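Local coordinates for DNA processing protein DprA (PDB 3UQZ) that binds single-stranded DNA cooperatively and helps load the RecA recombinase onto it during natural transformation, at residues L142-M152 with Y173-I184. Numbering follows the deposited sequence.
Sequences LAKGIDTAAHM and YPKANKRLQDYI. With SO4 (sulfate ion), chain E.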
loop_
_atom_site.group_PDB
_atom_site.type_symbol
_atom_site.label_atom_id
_atom_site.label_comp_id
_atom_site.label_asym_id
_atom_site.label_seq_id
_atom_site.Cartn_x
_atom_site.Cartn_y
_atom_site.Cartn_z
ATOM N N LEU A 142 19.238 -17.155 3.167
ATOM C CA LEU A 142 19.389 -18.067 4.317
ATOM C C LEU A 142 19.468 -17.403 5.710
ATOM O O LEU A 142 19.786 -18.078 6.688
ATOM C CB LEU A 142 20.586 -19.010 4.073
ATOM C CG LEU A 142 20.439 -20.504 4.289
ATOM C CD1 LEU A 142 19.004 -20.992 4.166
ATOM C CD2 LEU A 142 21.307 -21.231 3.320
ATOM N N ALA A 143 19.154 -16.098 5.807
ATOM C CA ALA A 143 19.141 -15.355 7.069
ATOM C C ALA A 143 17.957 -15.822 7.921
ATOM O O ALA A 143 16.990 -16.394 7.390
ATOM C CB ALA A 143 18.999 -13.870 6.792
ATOM N N LYS A 144 18.019 -15.568 9.239
ATOM C CA LYS A 144 16.898 -15.927 10.094
ATOM C C LYS A 144 15.727 -14.986 9.810
ATOM O O LYS A 144 15.934 -13.894 9.282
ATOM C CB LYS A 144 17.291 -15.981 11.587
ATOM C CG LYS A 144 17.693 -14.671 12.249
ATOM C CD LYS A 144 18.138 -14.931 13.690
ATOM C CE LYS A 144 18.654 -13.690 14.386
ATOM N NZ LYS A 144 19.292 -14.007 15.696
ATOM N N GLY A 145 14.517 -15.454 10.057
ATOM C CA GLY A 145 13.332 -14.644 9.829
ATOM C C GLY A 145 12.676 -14.895 8.497
ATOM O O GLY A 145 12.387 -16.046 8.167
ATOM N N ILE A 146 12.432 -13.811 7.731
ATOM C CA ILE A 146 11.774 -13.842 6.415
ATOM C C ILE A 146 12.464 -14.769 5.407
ATOM O O ILE A 146 11.776 -15.550 4.745
ATOM C CB ILE A 146 11.512 -12.411 5.848
ATOM C CG1 ILE A 146 10.605 -11.553 6.786
ATOM C CG2 ILE A 146 10.989 -12.429 4.389
ATOM C CD1 ILE A 146 9.110 -11.990 6.940
ATOM N N ASP A 147 13.806 -14.696 5.311
ATOM C CA ASP A 147 14.593 -15.521 4.402
ATOM C C ASP A 147 14.350 -17.009 4.671
ATOM O O ASP A 147 14.027 -17.741 3.735
ATOM C CB ASP A 147 16.094 -15.176 4.483
ATOM C CG ASP A 147 16.538 -13.849 3.879
ATOM O OD1 ASP A 147 15.723 -12.913 3.835
ATOM O OD2 ASP A 147 17.720 -13.734 3.510
ATOM N N THR A 148 14.425 -17.435 5.945
ATOM C CA THR A 148 14.189 -18.831 6.343
ATOM C C THR A 148 12.768 -19.290 6.001
ATOM O O THR A 148 12.588 -20.398 5.485
ATOM C CB THR A 148 14.562 -19.040 7.817
ATOM O OG1 THR A 148 15.922 -18.634 7.994
ATOM C CG2 THR A 148 14.397 -20.479 8.271
ATOM N N ALA A 149 11.775 -18.429 6.258
ATOM C CA ALA A 149 10.369 -18.709 5.977
ATOM C C ALA A 149 10.124 -18.827 4.475
ATOM O O ALA A 149 9.286 -19.620 4.054
ATOM C CB ALA A 149 9.494 -17.622 6.569
ATOM N N ALA A 150 10.885 -18.057 3.670
ATOM C CA ALA A 150 10.823 -18.079 2.211
ATOM C C ALA A 150 11.305 -19.439 1.662
ATOM O O ALA A 150 10.618 -20.050 0.839
ATOM C CB ALA A 150 11.655 -16.947 1.637
ATOM N N HIS A 151 12.464 -19.920 2.162
ATOM C CA HIS A 151 13.088 -21.181 1.778
ATOM C C HIS A 151 12.209 -22.361 2.171
ATOM O O HIS A 151 11.908 -23.192 1.325
ATOM C CB HIS A 151 14.478 -21.312 2.419
ATOM C CG HIS A 151 15.526 -20.425 1.812
ATOM N ND1 HIS A 151 16.284 -19.571 2.585
ATOM C CD2 HIS A 151 15.941 -20.329 0.528
ATOM C CE1 HIS A 151 17.121 -18.983 1.752
ATOM N NE2 HIS A 151 16.945 -19.398 0.505
HETATM N N MSE A 152 11.747 -22.407 3.435
HETATM C CA MSE A 152 10.875 -23.474 3.939
HETATM C C MSE A 152 9.528 -23.575 3.219
HETATM O O MSE A 152 9.051 -24.686 2.981
HETATM C CB MSE A 152 10.722 -23.390 5.459
HETATM C CG MSE A 152 12.021 -23.701 6.186
HETATM SE SE MSE A 152 11.929 -23.417 8.078
HETATM C CE MSE A 152 10.750 -24.830 8.393
ATOM N N TYR A 173 25.983 -19.617 8.530
ATOM C CA TYR A 173 25.464 -18.427 9.206
ATOM C C TYR A 173 24.019 -18.110 8.809
ATOM O O TYR A 173 23.759 -17.884 7.630
ATOM C CB TYR A 173 26.381 -17.196 9.068
ATOM C CG TYR A 173 25.881 -15.993 9.847
ATOM C CD1 TYR A 173 26.239 -15.799 11.179
ATOM C CD2 TYR A 173 25.036 -15.057 9.256
ATOM C CE1 TYR A 173 25.776 -14.702 11.900
ATOM C CE2 TYR A 173 24.556 -13.961 9.972
ATOM C CZ TYR A 173 24.929 -13.788 11.296
ATOM O OH TYR A 173 24.468 -12.706 12.006
ATOM N N PRO A 174 23.066 -18.026 9.764
ATOM C CA PRO A 174 23.210 -18.280 11.212
ATOM C C PRO A 174 23.496 -19.755 11.527
ATOM O O PRO A 174 23.181 -20.625 10.706
ATOM C CB PRO A 174 21.874 -17.788 11.781
ATOM C CG PRO A 174 20.891 -17.943 10.660
ATOM C CD PRO A 174 21.665 -17.717 9.395
ATOM N N LYS A 175 24.114 -20.038 12.698
ATOM C CA LYS A 175 24.452 -21.410 13.116
ATOM C C LYS A 175 23.250 -22.347 13.158
ATOM O O LYS A 175 23.389 -23.508 12.782
ATOM C CB LYS A 175 25.240 -21.453 14.440
ATOM C CG LYS A 175 26.581 -20.681 14.431
ATOM C CD LYS A 175 27.863 -21.554 14.318
ATOM C CE LYS A 175 29.142 -20.760 14.506
ATOM N NZ LYS A 175 29.394 -20.423 15.934
ATOM N N ALA A 176 22.067 -21.837 13.538
ATOM C CA ALA A 176 20.821 -22.612 13.636
ATOM C C ALA A 176 20.318 -23.140 12.295
ATOM O O ALA A 176 19.569 -24.122 12.271
ATOM C CB ALA A 176 19.740 -21.782 14.305
ATOM N N ASN A 177 20.736 -22.502 11.183
ATOM C CA ASN A 177 20.315 -22.886 9.835
ATOM C C ASN A 177 21.221 -23.897 9.142
ATOM O O ASN A 177 21.023 -24.140 7.952
ATOM C CB ASN A 177 20.124 -21.646 8.968
ATOM C CG ASN A 177 18.811 -20.946 9.174
ATOM O OD1 ASN A 177 17.923 -21.406 9.915
ATOM N ND2 ASN A 177 18.647 -19.832 8.475
ATOM N N LYS A 178 22.187 -24.509 9.874
ATOM C CA LYS A 178 23.115 -25.483 9.293
ATOM C C LYS A 178 22.415 -26.564 8.476
ATOM O O LYS A 178 22.735 -26.714 7.299
ATOM C CB LYS A 178 24.051 -26.095 10.337
ATOM C CG LYS A 178 25.076 -27.046 9.723
ATOM C CD LYS A 178 25.853 -27.831 10.755
ATOM C CE LYS A 178 26.394 -29.128 10.209
ATOM N NZ LYS A 178 27.511 -28.923 9.264
ATOM N N ARG A 179 21.441 -27.271 9.078
ATOM C CA ARG A 179 20.686 -28.353 8.432
ATOM C C ARG A 179 19.993 -27.921 7.159
ATOM O O ARG A 179 20.007 -28.678 6.182
ATOM C CB ARG A 179 19.689 -29.032 9.404
ATOM C CG ARG A 179 20.345 -29.785 10.564
ATOM C CD ARG A 179 20.669 -31.206 10.211
ATOM N NE ARG A 179 21.217 -31.924 11.358
ATOM C CZ ARG A 179 22.514 -32.100 11.585
ATOM N NH1 ARG A 179 23.418 -31.607 10.751
ATOM N NH2 ARG A 179 22.914 -32.780 12.650
ATOM N N LEU A 180 19.402 -26.706 7.161
ATOM C CA LEU A 180 18.726 -26.115 5.999
ATOM C C LEU A 180 19.737 -25.769 4.897
ATOM O O LEU A 180 19.454 -26.042 3.734
ATOM C CB LEU A 180 17.889 -24.888 6.414
ATOM C CG LEU A 180 16.980 -24.237 5.358
ATOM C CD1 LEU A 180 15.892 -25.189 4.901
ATOM C CD2 LEU A 180 16.359 -22.982 5.900
ATOM N N GLN A 181 20.922 -25.224 5.259
ATOM C CA GLN A 181 21.979 -24.893 4.294
ATOM C C GLN A 181 22.525 -26.177 3.658
ATOM O O GLN A 181 22.718 -26.225 2.436
ATOM C CB GLN A 181 23.118 -24.077 4.952
ATOM C CG GLN A 181 24.107 -23.511 3.930
ATOM C CD GLN A 181 25.194 -22.667 4.529
ATOM O OE1 GLN A 181 24.942 -21.735 5.292
ATOM N NE2 GLN A 181 26.431 -22.961 4.160
ATOM N N ASP A 182 22.762 -27.208 4.492
ATOM C CA ASP A 182 23.256 -28.514 4.058
ATOM C C ASP A 182 22.282 -29.168 3.092
ATOM O O ASP A 182 22.724 -29.681 2.060
ATOM C CB ASP A 182 23.515 -29.435 5.261
ATOM C CG ASP A 182 24.860 -29.250 5.934
ATOM O OD1 ASP A 182 25.857 -28.997 5.217
ATOM O OD2 ASP A 182 24.937 -29.444 7.161
ATOM N N TYR A 183 20.966 -29.115 3.403
ATOM C CA TYR A 183 19.920 -29.694 2.563
ATOM C C TYR A 183 19.781 -28.959 1.241
ATOM O O TYR A 183 19.671 -29.615 0.204
ATOM C CB TYR A 183 18.565 -29.789 3.305
ATOM C CG TYR A 183 17.452 -30.269 2.404
ATOM C CD1 TYR A 183 17.420 -31.586 1.950
ATOM C CD2 TYR A 183 16.499 -29.383 1.905
ATOM C CE1 TYR A 183 16.438 -32.017 1.059
ATOM C CE2 TYR A 183 15.508 -29.806 1.017
ATOM C CZ TYR A 183 15.470 -31.131 0.612
ATOM O OH TYR A 183 14.517 -31.559 -0.279
ATOM N N ILE A 184 19.759 -27.604 1.280
ATOM C CA ILE A 184 19.672 -26.774 0.081
ATOM C C ILE A 184 20.886 -27.075 -0.808
ATOM O O ILE A 184 20.727 -27.197 -2.014
ATOM C CB ILE A 184 19.437 -25.264 0.393
ATOM C CG1 ILE A 184 18.027 -25.033 0.970
ATOM C CG2 ILE A 184 19.675 -24.359 -0.847
ATOM C CD1 ILE A 184 17.870 -23.687 1.679
HETATM S S SO4 E . 26.736 -33.373 11.896
HETATM O O1 SO4 E . 26.438 -32.485 10.755
HETATM O O2 SO4 E . 27.232 -34.655 11.411
HETATM O O3 SO4 E . 27.761 -32.761 12.735
HETATM O O4 SO4 E . 25.528 -33.563 12.715
#
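The first torsions of N177 and T148 both put the polar group beside the backbone N and anti to the carbonyl carbon. N177 CG sits there at chi1 -81°, and T148 OG1 at chi1 -56°. The two side chains come from opposite directions. N177 ND2 donates to L142 O at 2.8 Å; the acceptor lies in the amide plane, but the donor stands above the carbonyl plane of L142. N177 ND2 also donates to T148 OG1 at 3.0 Å, more straightly, with an N-H...O angle of 159°. T148 OG1 in turn donates to A143 O at 2.6 Å. P174, which follows a cis peptide bond, packs CD against L142 O at 3.3 Å.

Next to this polar cluster, further along helix 178-187, the contact is apolar. L142 splits its two methyls. CD1 meets L180 CD2 at 3.7 Å and also I184 CD1, while CD2 rests on CB and CG of Q181. I184 CD1 also lies over one face of the H151 ring, a CH-pi contact 4.2 Å from the centroid. L142, H151 and I184 continue onto strand 161-164 of the Rossmann-like sheet.

N177 is at the N-cap position, yet its side chain makes no capping bond. Its amide instead ties loop 142-145 and T148 of helix 146-157 to the start of helix 178-187. Each acceptor takes one N-H, which fixes the amide's rotation; A143 O positions the receiving hydroxyl.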